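Local coordinates for possible adenyl cyclase-associated protein (Cryptosporidium parvum, PDB 2B0R) that probably binds and sequesters monomeric actin, as expected of the C-terminal domain of cyclase-associated proteins, and forms a dimer of beta-helical subunits, at residues Asn141-Lys146 with Gly171-Leu176. Sequence-based numbering, arbitrary orientation.
Sequences NIYTSK and GDWKEL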
ATOM      1  N   ASN A 141      -5.045 -13.311   5.152  1.00 48.84           N
ATOM      2  CA  ASN A 141      -5.838 -14.317   4.470  1.00 47.47           C
ATOM      3  C   ASN A 141      -7.270 -14.270   4.991  1.00 46.21           C
ATOM      4  O   ASN A 141      -7.533 -14.295   6.208  1.00 45.39           O
ATOM      5  CB  ASN A 141      -5.235 -15.710   4.681  1.00 49.94           C
ATOM      6  CG  ASN A 141      -4.157 -16.079   3.627  1.00 51.85           C
ATOM      7  OD1 ASN A 141      -3.528 -15.226   3.011  1.00 49.62           O
ATOM      8  ND2 ASN A 141      -3.941 -17.385   3.455  1.00 52.37           N
ATOM      9  N   ILE A 142      -8.196 -14.200   4.053  1.00 46.05           N
ATOM     10  CA  ILE A 142      -9.607 -14.089   4.365  1.00 45.78           C
ATOM     11  C   ILE A 142     -10.316 -15.306   3.851  1.00 44.97           C
ATOM     12  O   ILE A 142     -10.308 -15.557   2.642  1.00 44.94           O
ATOM     13  CB  ILE A 142     -10.211 -12.806   3.729  1.00 42.40           C
ATOM     14  CG1 ILE A 142      -9.619 -11.579   4.407  1.00 41.05           C
ATOM     15  CG2 ILE A 142     -11.687 -12.788   3.913  1.00 41.02           C
ATOM     16  CD1 ILE A 142      -9.826 -10.322   3.623  1.00 45.75           C
ATOM     17  N   TYR A 143     -10.916 -16.065   4.771  1.00 47.87           N
ATOM     18  CA  TYR A 143     -11.652 -17.301   4.429  1.00 52.15           C
ATOM     19  C   TYR A 143     -13.147 -17.055   4.445  1.00 54.50           C
ATOM     20  O   TYR A 143     -13.710 -16.671   5.484  1.00 56.43           O
ATOM     21  CB  TYR A 143     -11.296 -18.450   5.378  1.00 53.75           C
ATOM     22  CG  TYR A 143      -9.817 -18.805   5.381  1.00 55.68           C
ATOM     23  CD1 TYR A 143      -8.896 -18.056   6.121  1.00 54.65           C
ATOM     24  CD2 TYR A 143      -9.339 -19.877   4.644  1.00 54.22           C
ATOM     25  CE1 TYR A 143      -7.567 -18.366   6.107  1.00 55.45           C
ATOM     26  CE2 TYR A 143      -7.994 -20.201   4.640  1.00 53.13           C
ATOM     27  CZ  TYR A 143      -7.126 -19.449   5.369  1.00 54.45           C
ATOM     28  OH  TYR A 143      -5.795 -19.768   5.364  1.00 58.07           O
ATOM     29  N   THR A 144     -13.792 -17.255   3.301  1.00 52.93           N
ATOM     30  CA  THR A 144     -15.191 -16.900   3.199  1.00 55.96           C
ATOM     31  C   THR A 144     -16.050 -18.120   3.424  1.00 57.80           C
ATOM     32  O   THR A 144     -15.599 -19.225   3.209  1.00 61.18           O
ATOM     33  CB  THR A 144     -15.528 -16.256   1.847  1.00 52.80           C
ATOM     34  OG1 THR A 144     -15.439 -17.238   0.831  1.00 54.80           O
ATOM     35  CG2 THR A 144     -14.557 -15.157   1.516  1.00 51.76           C
ATOM     36  N   SER A 145     -17.271 -17.901   3.906  1.00 59.62           N
ATOM     37  CA  SER A 145     -18.319 -18.911   3.947  1.00 59.08           C
ATOM     38  C   SER A 145     -18.911 -19.035   2.552  1.00 63.56           C
ATOM     39  O   SER A 145     -18.819 -18.112   1.774  1.00 63.79           O
ATOM     40  CB  SER A 145     -19.412 -18.479   4.902  1.00 54.16           C
ATOM     41  OG  SER A 145     -20.103 -17.344   4.383  1.00 51.33           O
ATOM     42  N   LYS A 146     -19.510 -20.188   2.240  1.00 69.12           N
ATOM     43  CA  LYS A 146     -20.242 -20.379   0.985  1.00 70.69           C
ATOM     44  C   LYS A 146     -21.187 -19.187   0.793  1.00 70.18           C
ATOM     45  O   LYS A 146     -21.195 -18.563  -0.262  1.00 70.85           O
ATOM     46  CB  LYS A 146     -21.027 -21.722   0.986  1.00 71.56           C
ATOM     47  CG  LYS A 146     -20.298 -22.942   0.349  1.00 68.90           C
ATOM     48  N   GLY A 171     -11.866 -28.422   3.644  1.00 69.53           N
ATOM     49  CA  GLY A 171     -10.407 -28.367   3.629  1.00 65.75           C
ATOM     50  C   GLY A 171      -9.866 -27.920   2.277  1.00 67.99           C
ATOM     51  O   GLY A 171      -8.662 -27.673   2.130  1.00 70.62           O
ATOM     52  N   ASP A 172     -10.738 -27.849   1.270  1.00 66.69           N
ATOM     53  CA  ASP A 172     -10.358 -27.265  -0.011  1.00 67.78           C
ATOM     54  C   ASP A 172     -10.686 -25.778  -0.008  1.00 67.23           C
ATOM     55  O   ASP A 172     -11.769 -25.340   0.458  1.00 65.43           O
ATOM     56  CB  ASP A 172     -11.068 -27.929  -1.202  1.00 71.49           C
ATOM     57  CG  ASP A 172     -10.644 -29.389  -1.431  1.00 72.75           C
ATOM     58  OD1 ASP A 172      -9.585 -29.847  -0.929  1.00 70.95           O
ATOM     59  OD2 ASP A 172     -11.407 -30.074  -2.139  1.00 74.55           O
ATOM     60  N   TRP A 173      -9.739 -25.014  -0.541  1.00 63.61           N
ATOM     61  CA  TRP A 173      -9.847 -23.594  -0.637  1.00 59.05           C
ATOM     62  C   TRP A 173      -9.331 -23.184  -1.987  1.00 62.87           C
ATOM     63  O   TRP A 173      -8.216 -23.568  -2.380  1.00 61.85           O
ATOM     64  CB  TRP A 173      -8.999 -22.959   0.437  1.00 57.29           C
ATOM     65  CG  TRP A 173      -9.492 -23.259   1.794  1.00 57.44           C
ATOM     66  CD1 TRP A 173      -8.972 -24.163   2.668  1.00 56.01           C
ATOM     67  CD2 TRP A 173     -10.624 -22.663   2.447  1.00 55.84           C
ATOM     68  NE1 TRP A 173      -9.703 -24.162   3.837  1.00 55.42           N
ATOM     69  CE2 TRP A 173     -10.724 -23.257   3.728  1.00 54.71           C
ATOM     70  CE3 TRP A 173     -11.557 -21.677   2.079  1.00 55.62           C
ATOM     71  CZ2 TRP A 173     -11.718 -22.909   4.642  1.00 54.60           C
ATOM     72  CZ3 TRP A 173     -12.554 -21.330   2.984  1.00 55.54           C
ATOM     73  CH2 TRP A 173     -12.627 -21.949   4.254  1.00 56.49           C
ATOM     74  N   LYS A 174     -10.145 -22.425  -2.721  1.00 65.04           N
ATOM     75  CA  LYS A 174      -9.658 -21.734  -3.885  1.00 64.89           C
ATOM     76  C   LYS A 174      -8.974 -20.475  -3.342  1.00 63.84           C
ATOM     77  O   LYS A 174      -9.613 -19.679  -2.673  1.00 65.82           O
ATOM     78  CB  LYS A 174     -10.816 -21.389  -4.819  1.00 65.87           C
ATOM     79  CG  LYS A 174     -10.373 -21.072  -6.249  1.00 66.55           C
ATOM     80  CD  LYS A 174     -11.539 -20.627  -7.155  1.00 65.71           C
ATOM     81  CE  LYS A 174     -11.022 -20.369  -8.607  1.00 68.81           C
ATOM     82  NZ  LYS A 174     -12.101 -19.974  -9.602  1.00 68.41           N
ATOM     83  N   GLU A 175      -7.672 -20.332  -3.592  1.00 61.31           N
ATOM     84  CA  GLU A 175      -6.894 -19.151  -3.185  1.00 59.39           C
ATOM     85  C   GLU A 175      -6.696 -18.148  -4.337  1.00 59.04           C
ATOM     86  O   GLU A 175      -6.127 -18.495  -5.379  1.00 57.45           O
ATOM     87  CB  GLU A 175      -5.521 -19.573  -2.648  1.00 57.82           C
ATOM     88  CG  GLU A 175      -4.839 -18.516  -1.833  1.00 58.38           C
ATOM     89  CD  GLU A 175      -3.457 -18.899  -1.407  1.00 60.69           C
ATOM     90  OE1 GLU A 175      -3.291 -19.372  -0.265  1.00 62.84           O
ATOM     91  OE2 GLU A 175      -2.525 -18.726  -2.208  1.00 63.36           O
ATOM     92  N   LEU A 176      -7.156 -16.905  -4.130  1.00 58.42           N
ATOM     93  CA  LEU A 176      -7.044 -15.829  -5.133  1.00 55.04           C
ATOM     94  C   LEU A 176      -6.404 -14.585  -4.536  1.00 54.22           C
ATOM     95  O   LEU A 176      -6.888 -14.032  -3.535  1.00 54.05           O
ATOM     96  CB  LEU A 176      -8.411 -15.495  -5.736  1.00 53.52           C
ATOM     97  CG  LEU A 176      -9.084 -16.604  -6.572  1.00 52.91           C
ATOM     98  CD1 LEU A 176     -10.527 -16.234  -6.894  1.00 50.82           C
ATOM     99  CD2 LEU A 176      -8.280 -16.931  -7.834  1.00 47.09           C
TER
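Tyr143 and Trp173 meet in a T-shaped aromatic pair on the surface of the right-handed parallel beta-helix that forms the C-terminal domain of cyclase-associated proteins. The pair illustrates how rings can join strands that are not neighbours in a sheet: strand 161-166 runs between strands 140-143 and 173-177, parallel to the first and antiparallel to the last, and the two side chains reach each other across it. The CA atoms of Tyr143 and Trp173 are 8.3 Å apart, and both side chains leave the backbone toward the opposing segment.

The aromatic contact is edge to face. Tyr143 turns its CD2 edge onto the six-membered ring of Trp173, with the planes at 78° and the centroids 4.9 Å apart. Tyr143 CD2 sits over the middle of that ring, 3.8 Å from Trp173 CE2. In Trp173, CG lies anti to the carbonyl carbon (chi1 -65°), which swings the indole across to the tyrosine. Apolar contact continues at the root of the tyrosine, where Tyr143 CB comes within 3.9 Å of Trp173 CH2. Gln124 touches both aromatic side chains, and Leu164 of the intervening strand also packs on Tyr143.

Polar groups contribute less. The amide of Asn141 and the carboxylate of Glu175 approach only loosely, with ND2 4.3 Å from OE1, while Asn141 OD1 is hydrogen-bonded to Asn162 ND2 of the strand between. At the other end of the contact, the backbone O of Thr144 lies at the edge of the indole, near its plane and 3.7 Å from Trp173 CZ3.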